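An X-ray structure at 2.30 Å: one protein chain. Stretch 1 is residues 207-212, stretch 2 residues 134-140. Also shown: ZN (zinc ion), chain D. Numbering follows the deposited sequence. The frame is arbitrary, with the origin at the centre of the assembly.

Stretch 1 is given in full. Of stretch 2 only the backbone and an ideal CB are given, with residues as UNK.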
# COMPACT_ATOMS: atom_id res chain seq x y z
N ARG A 207 14.34 6.92 4.17
CA ARG A 207 14.99 6.40 2.95
C ARG A 207 14.93 4.89 2.75
O ARG A 207 14.88 4.43 1.63
CB ARG A 207 16.45 6.88 2.87
CG ARG A 207 16.56 8.35 2.51
CD ARG A 207 17.98 8.76 2.16
NE ARG A 207 18.01 10.00 1.38
CZ ARG A 207 18.00 11.24 1.88
NH1 ARG A 207 17.93 11.47 3.20
NH2 ARG A 207 18.05 12.28 1.04
N THR A 208 14.89 4.12 3.84
CA THR A 208 14.70 2.67 3.74
C THR A 208 13.33 2.26 3.16
O THR A 208 13.13 1.09 2.82
CB THR A 208 14.85 1.96 5.11
OG1 THR A 208 13.87 2.46 6.03
CG2 THR A 208 16.26 2.16 5.69
N GLN A 209 12.41 3.21 3.03
CA GLN A 209 11.13 2.96 2.37
C GLN A 209 11.31 2.87 0.86
O GLN A 209 10.57 2.16 0.19
CB GLN A 209 10.13 4.07 2.70
CG GLN A 209 9.87 4.23 4.19
CD GLN A 209 9.02 5.43 4.49
OE1 GLN A 209 8.24 5.88 3.64
NE2 GLN A 209 9.17 5.98 5.69
N TYR A 210 12.30 3.60 0.34
CA TYR A 210 12.59 3.64 -1.09
C TYR A 210 13.02 2.29 -1.65
O TYR A 210 13.69 1.53 -0.97
CB TYR A 210 13.69 4.66 -1.42
CG TYR A 210 13.35 6.11 -1.20
CD1 TYR A 210 12.03 6.58 -1.30
CD2 TYR A 210 14.37 7.04 -0.95
CE1 TYR A 210 11.75 7.93 -1.12
CE2 TYR A 210 14.09 8.38 -0.77
CZ TYR A 210 12.78 8.82 -0.86
OH TYR A 210 12.48 10.13 -0.68
N LEU A 211 12.60 2.03 -2.89
CA LEU A 211 12.99 0.85 -3.63
C LEU A 211 14.11 1.18 -4.62
O LEU A 211 14.35 2.33 -4.98
CB LEU A 211 11.79 0.27 -4.36
CG LEU A 211 10.70 -0.36 -3.50
CD1 LEU A 211 9.43 -0.55 -4.33
CD2 LEU A 211 11.11 -1.70 -2.91
N ASP A 212 14.80 0.14 -5.07
CA ASP A 212 15.89 0.27 -6.03
C ASP A 212 15.64 -0.66 -7.20
O ASP A 212 15.28 -1.82 -7.03
CB ASP A 212 17.20 -0.09 -5.35
CG ASP A 212 18.34 -0.27 -6.32
OD1 ASP A 212 19.01 0.72 -6.67
OD2 ASP A 212 18.60 -1.44 -6.69
N UNK A 134 2.82 3.83 -0.33
CA UNK A 134 2.75 5.07 0.42
C UNK A 134 3.29 4.72 1.80
O UNK A 134 2.76 3.84 2.46
CB UNK A 134 1.33 5.64 0.47
N UNK A 135 4.36 5.39 2.18
CA UNK A 135 5.11 5.10 3.39
C UNK A 135 5.39 3.61 3.62
O UNK A 135 5.26 3.13 4.73
CB UNK A 135 4.35 5.66 4.59
N UNK A 136 5.79 2.88 2.56
CA UNK A 136 5.95 1.42 2.73
C UNK A 136 7.22 1.05 3.52
O UNK A 136 8.28 1.63 3.26
CB UNK A 136 5.99 0.74 1.36
N UNK A 137 7.13 0.11 4.47
CA UNK A 137 8.34 -0.33 5.17
C UNK A 137 9.07 -1.44 4.42
O UNK A 137 9.18 -2.58 4.89
CB UNK A 137 7.98 -0.81 6.58
N UNK A 138 9.65 -1.07 3.27
CA UNK A 138 10.17 -2.07 2.30
C UNK A 138 11.39 -2.87 2.78
O UNK A 138 11.65 -3.97 2.27
CB UNK A 138 10.54 -1.36 1.00
N UNK A 139 12.14 -2.31 3.73
CA UNK A 139 13.21 -3.03 4.44
C UNK A 139 12.96 -3.08 5.94
O UNK A 139 13.89 -3.11 6.75
CB UNK A 139 14.56 -2.37 4.17
N UNK A 140 11.68 -3.13 6.30
CA UNK A 140 11.27 -3.34 7.67
C UNK A 140 11.42 -2.08 8.47
O UNK A 140 11.66 -1.02 7.91
CB UNK A 140 12.07 -4.47 8.31
ZN ZN D . 16.47 -3.19 -1.05

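Position 134 points away from stretch 1, and nothing of that stretch lies within 5.5 Å of the ideal CB. The extended backbone (phi/psi -111/120) suits beta-branched residues. It is I134.

At position 135 phi and psi are both positive (45/44), a left-handed conformation that glycine, asparagine or aspartate adopts most readily. The CB points away overall and only brushes Q209 OE1 (4.0 Å), so stretch 1 sets no size limit; alanine is less usual but possible. It is A135, whose CA lies 3.2 Å from Q209 OE1; its methyl CB lies 3.9 Å from Q209 OE1, a van der Waals contact.

Position 136 has phi -75 and psi 135, which proline fits, though many residues would. Its CB is sideways, and the main contact comes from the backbone: the carbonyl O is 3.1 Å from Q209 CB and makes a CA-H...O contact of 3.3 Å with Q209 CA. The residue is P136, and its ring carbon CD packs 4.0 Å from Q209 OE1.

Position 137 turns away and finds nothing of stretch 1 near its ideal CB, so the choice is left open. D137 occupies it, and its OD2 is hydrogen-bonded elsewhere in the structure.

Position 138 points toward stretch 1. Its ideal CB is 3.6 Å from Q209 O and 4.0 Å from L211 CD2, so a short side chain with a donor would suit, asparagine or serine among others. In N138, ND2 donates to Q209 O at 3.0 Å with a nearly straight angle of 172°, and the same nitrogen lies 3.5 Å from L211 CG, placing the amide against both a carbonyl and an aliphatic chain.

Position 139 also points toward stretch 1. T208 O is 4.0 Å from the ideal CB, and ZN is 5.6 Å from it, roughly at right angles to the direction of T208 O, so one flat ring with two nitrogens can serve both. A donor for the carbonyl is wanted, and histidine can add a metal ligand. H139 does both: ND1 donates to T208 O at 2.6 Å (166°), while NE2 binds ZN at 2.3 Å. Protonation at ND1 leaves the NE2 lone pair free for the metal. T208 O and Y210 O both lie at the ring edge, the latter 3.3 Å from CE1. Water 1 accepts from H139 N at 2.8 Å.

Position 140 points away, and its phi/psi of 77/-170 favours glycine, which it is. G140 O accepts from water 1 at 2.8 Å.

Stretch 2, residues 134-140: IAPDNHG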
# COMPACT_ATOMS: atom_id res chain seq x y z
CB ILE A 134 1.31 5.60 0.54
CG1 ILE A 134 0.60 5.58 -0.81
CG2 ILE A 134 1.32 7.02 1.09
CD1 ILE A 134 -0.84 6.04 -0.75
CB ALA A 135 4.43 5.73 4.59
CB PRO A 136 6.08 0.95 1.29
CG PRO A 136 6.78 2.08 0.59
CD PRO A 136 6.29 3.33 1.25
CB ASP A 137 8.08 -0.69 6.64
CG ASP A 137 7.05 -1.81 6.84
OD1 ASP A 137 6.16 -2.07 5.99
OD2 ASP A 137 7.13 -2.42 7.91
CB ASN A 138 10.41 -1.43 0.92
CG ASN A 138 9.13 -1.35 0.08
OD1 ASN A 138 8.43 -2.34 -0.06
ND2 ASN A 138 8.85 -0.18 -0.50
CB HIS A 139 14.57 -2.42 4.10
CG HIS A 139 14.73 -2.23 2.64
ND1 HIS A 139 14.30 -1.10 2.00
CD2 HIS A 139 15.14 -3.07 1.67
CE1 HIS A 139 14.49 -1.22 0.70
NE2 HIS A 139 15.01 -2.41 0.48
O HOH W 1 11.81 -0.04 5.27
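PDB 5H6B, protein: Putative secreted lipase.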